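Long-range contact in haloacid dehalogenase-like hydrolase (Bacteroides thetaiotaomicron, PDB 2RAR), which is probably a magnesium-dependent phosphatase of the haloacid dehalogenase superfamily, with a cap domain set over its metal-binding core: residues P103-E108 against Q149-I154. The protein carries 1 engineered substitution. Residues are numbered along the deposited sequence; the frame is centred on the assembly and turned at random.
Sequences PCIFVE and QMTPFI
Ile105 and Thr151 form a hydrogen-bonded pair at the middle of two antiparallel strands, with Thr151 N 2.8 Å from Ile105 O and Ile105 N 3.0 Å from Thr151 O; Val107 N bonds Gln149 O at 2.9 Å. On their face of the sheet, Ile105 CD1 meets the ring edge of Phe153, 3.8 Å from CE1 and in the ring plane. Phe153 brings its ring there with CG beside its own backbone N (chi1 -75°), while its N-H bonds to Pro103 O and its CB packs on the proline ring. A serine in place of Phe153 would probably leave Ile105 CD1 and the ring of Phe178 without their aromatic neighbour. On the reverse face Met150 and Phe106 make an oblique Met-aromatic contact, SD lying 3.7 Å from CE2, and Cys104 SG, swung anti to its backbone N (chi1 -171°), rests 3.9 Å from Pro152 CB. Gln149, its side chain about 8 Å from the bound vanadate, accepts from Asn69 ND2 at OE1 and donates from NE2 to Gly44 O; Thr151 OG1 bonds Asp180. Strands 112-115 and 178-182 flank the pair and helix 87-100 covers the Cys104, Met150 and Pro152 face, consistent with the alpha/beta cap of Cof-type phosphatases.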
ATOM      1  N   PRO A 103      12.618  13.716  -7.988  1.00 16.95           N
ATOM      2  CA  PRO A 103      11.284  14.155  -7.538  1.00 15.76           C
ATOM      3  C   PRO A 103      10.925  13.428  -6.233  1.00 14.78           C
ATOM      4  O   PRO A 103      11.347  12.332  -5.958  1.00 15.78           O
ATOM      5  CB  PRO A 103      10.288  13.708  -8.580  1.00 16.75           C
ATOM      6  CG  PRO A 103      11.177  12.995  -9.573  1.00 19.18           C
ATOM      7  CD  PRO A 103      12.565  12.846  -9.191  1.00 17.94           C
ATOM      8  N   CYS A 104      10.058  14.114  -5.531  1.00 13.46           N
ATOM      9  CA  CYS A 104       9.467  13.511  -4.320  1.00 13.71           C
ATOM     10  C   CYS A 104       8.053  13.992  -4.144  1.00 11.93           C
ATOM     11  O   CYS A 104       7.711  15.187  -4.310  1.00 12.43           O
ATOM     12  CB  CYS A 104      10.299  13.880  -3.130  1.00 12.71           C
ATOM     13  SG  CYS A 104       9.840  12.979  -1.582  1.00 14.16           S
ATOM     14  N   ILE A 105       7.147  13.041  -3.812  1.00 12.96           N
ATOM     15  CA  ILE A 105       5.720  13.327  -3.541  1.00 11.39           C
ATOM     16  C   ILE A 105       5.557  13.477  -2.036  1.00 10.61           C
ATOM     17  O   ILE A 105       6.209  12.750  -1.271  1.00 11.96           O
ATOM     18  CB  ILE A 105       4.766  12.147  -4.027  1.00 12.12           C
ATOM     19  CG1 ILE A 105       4.841  12.156  -5.566  1.00 14.40           C
ATOM     20  CG2 ILE A 105       3.375  12.282  -3.501  1.00 13.17           C
ATOM     21  CD1 ILE A 105       4.346  10.795  -6.130  1.00 16.52           C
ATOM     22  N   PHE A 106       4.793  14.483  -1.641  1.00 10.70           N
ATOM     23  CA  PHE A 106       4.522  14.733  -0.209  1.00 11.53           C
ATOM     24  C   PHE A 106       3.022  14.718  -0.018  1.00 11.76           C
ATOM     25  O   PHE A 106       2.259  15.454  -0.608  1.00 11.08           O
ATOM     26  CB  PHE A 106       5.075  16.171   0.238  1.00 12.21           C
ATOM     27  CG  PHE A 106       6.535  16.247   0.154  1.00 11.72           C
ATOM     28  CD1 PHE A 106       7.188  16.485  -1.050  1.00 11.27           C
ATOM     29  CD2 PHE A 106       7.352  16.051   1.284  1.00 12.08           C
ATOM     30  CE1 PHE A 106       8.601  16.485  -1.096  1.00 12.87           C
ATOM     31  CE2 PHE A 106       8.713  16.084   1.226  1.00 12.58           C
ATOM     32  CZ  PHE A 106       9.400  16.266   0.051  1.00 12.38           C
ATOM     33  N   VAL A 107       2.593  13.731   0.872  1.00 10.70           N
ATOM     34  CA  VAL A 107       1.213  13.526   1.101  1.00 11.34           C
ATOM     35  C   VAL A 107       0.774  14.016   2.454  1.00 11.00           C
ATOM     36  O   VAL A 107       1.368  13.578   3.464  1.00 11.98           O
ATOM     37  CB  VAL A 107       0.817  12.000   1.000  1.00 10.85           C
ATOM     38  CG1 VAL A 107      -0.687  11.867   0.981  1.00 12.97           C
ATOM     39  CG2 VAL A 107       1.482  11.311  -0.190  1.00 13.57           C
ATOM     40  N   GLU A 108      -0.193  14.935   2.437  1.00 11.29           N
ATOM     41  CA  GLU A 108      -0.843  15.394   3.726  1.00 12.42           C
ATOM     42  C   GLU A 108      -2.188  14.704   3.879  1.00 14.65           C
ATOM     43  O   GLU A 108      -2.693  13.980   2.960  1.00 14.89           O
ATOM     44  CB  GLU A 108      -1.065  16.936   3.595  1.00 12.19           C
ATOM     45  CG  GLU A 108       0.285  17.720   3.507  1.00 13.35           C
ATOM     46  CD  GLU A 108      -0.055  19.090   2.993  1.00 13.78           C
ATOM     47  OE1 GLU A 108      -0.393  19.979   3.792  1.00 18.87           O
ATOM     48  OE2 GLU A 108      -0.082  19.312   1.788  1.00 18.50           O
ATOM     49  N   GLN A 149       3.081  10.877   4.478  1.00  9.95           N
ATOM     50  CA  GLN A 149       3.935   9.962   3.684  1.00 10.70           C
ATOM     51  C   GLN A 149       4.708  10.768   2.692  1.00  9.27           C
ATOM     52  O   GLN A 149       4.154  11.670   2.125  1.00 11.03           O
ATOM     53  CB  GLN A 149       3.004   8.946   2.950  1.00 10.22           C
ATOM     54  CG  GLN A 149       3.863   7.948   2.094  1.00 10.91           C
ATOM     55  CD  GLN A 149       3.023   6.733   1.696  1.00 12.33           C
ATOM     56  OE1 GLN A 149       2.946   5.732   2.462  1.00 13.45           O
ATOM     57  NE2 GLN A 149       2.377   6.826   0.532  1.00 13.38           N
ATOM     58  N   MET A 150       5.951  10.388   2.496  1.00 10.62           N
ATOM     59  CA  MET A 150       6.755  10.889   1.374  1.00 11.49           C
ATOM     60  C   MET A 150       7.058   9.772   0.451  1.00 10.79           C
ATOM     61  O   MET A 150       7.305   8.654   0.848  1.00 13.25           O
ATOM     62  CB  MET A 150       8.083  11.517   1.913  1.00 14.19           C
ATOM     63  CG  MET A 150       7.867  12.630   2.861  1.00 14.15           C
ATOM     64  SD  MET A 150       9.522  13.186   3.458  1.00 15.08           S
ATOM     65  CE  MET A 150      10.141  12.011   4.424  1.00 15.00           C
ATOM     66  N   THR A 151       7.063  10.101  -0.851  1.00 10.73           N
ATOM     67  CA  THR A 151       7.376   9.085  -1.895  1.00 11.46           C
ATOM     68  C   THR A 151       8.505   9.604  -2.777  1.00 11.72           C
ATOM     69  O   THR A 151       8.226  10.208  -3.793  1.00 12.80           O
ATOM     70  CB  THR A 151       6.089   8.749  -2.662  1.00 12.14           C
ATOM     71  OG1 THR A 151       5.124   8.185  -1.718  1.00 12.76           O
ATOM     72  CG2 THR A 151       6.334   7.678  -3.766  1.00 15.02           C
ATOM     73  N   PRO A 152       9.736   9.365  -2.370  1.00 12.94           N
ATOM     74  CA  PRO A 152      10.912   9.821  -3.183  1.00 13.63           C
ATOM     75  C   PRO A 152      11.156   8.806  -4.291  1.00 14.01           C
ATOM     76  O   PRO A 152      11.048   7.640  -4.120  1.00 15.60           O
ATOM     77  CB  PRO A 152      12.049   9.859  -2.207  1.00 14.26           C
ATOM     78  CG  PRO A 152      11.641   8.680  -1.102  1.00 14.15           C
ATOM     79  CD  PRO A 152      10.123   8.925  -0.996  1.00 12.67           C
ATOM     80  N   PHE A 153      11.525   9.326  -5.478  1.00 15.36           N
ATOM     81  CA  PHE A 153      11.873   8.458  -6.651  1.00 17.32           C
ATOM     82  C   PHE A 153      13.366   8.263  -6.579  1.00 19.95           C
ATOM     83  O   PHE A 153      14.130   8.968  -7.324  1.00 22.86           O
ATOM     84  CB  PHE A 153      11.363   9.180  -7.957  1.00 18.05           C
ATOM     85  CG  PHE A 153       9.889   9.085  -8.134  1.00 18.21           C
ATOM     86  CD1 PHE A 153       9.044   9.826  -7.349  1.00 17.92           C
ATOM     87  CD2 PHE A 153       9.319   8.218  -9.093  1.00 19.22           C
ATOM     88  CE1 PHE A 153       7.759   9.778  -7.464  1.00 19.92           C
ATOM     89  CE2 PHE A 153       7.961   8.141  -9.220  1.00 18.52           C
ATOM     90  CZ  PHE A 153       7.144   8.923  -8.394  1.00 21.38           C
ATOM     91  N   ILE A 154      13.804   7.436  -5.639  1.00 19.69           N
ATOM     92  CA  ILE A 154      15.159   7.150  -5.348  1.00 18.07           C
ATOM     93  C   ILE A 154      15.522   5.739  -5.540  1.00 21.95           C
ATOM     94  O   ILE A 154      14.660   4.858  -5.397  1.00 22.88           O
ATOM     95  CB  ILE A 154      15.608   7.476  -3.968  1.00 17.70           C
ATOM     96  CG1 ILE A 154      14.592   6.926  -2.880  1.00 18.28           C
ATOM     97  CG2 ILE A 154      15.684   9.047  -3.783  1.00 16.19           C
ATOM     98  CD1 ILE A 154      15.087   7.255  -1.389  1.00 18.47           C
TER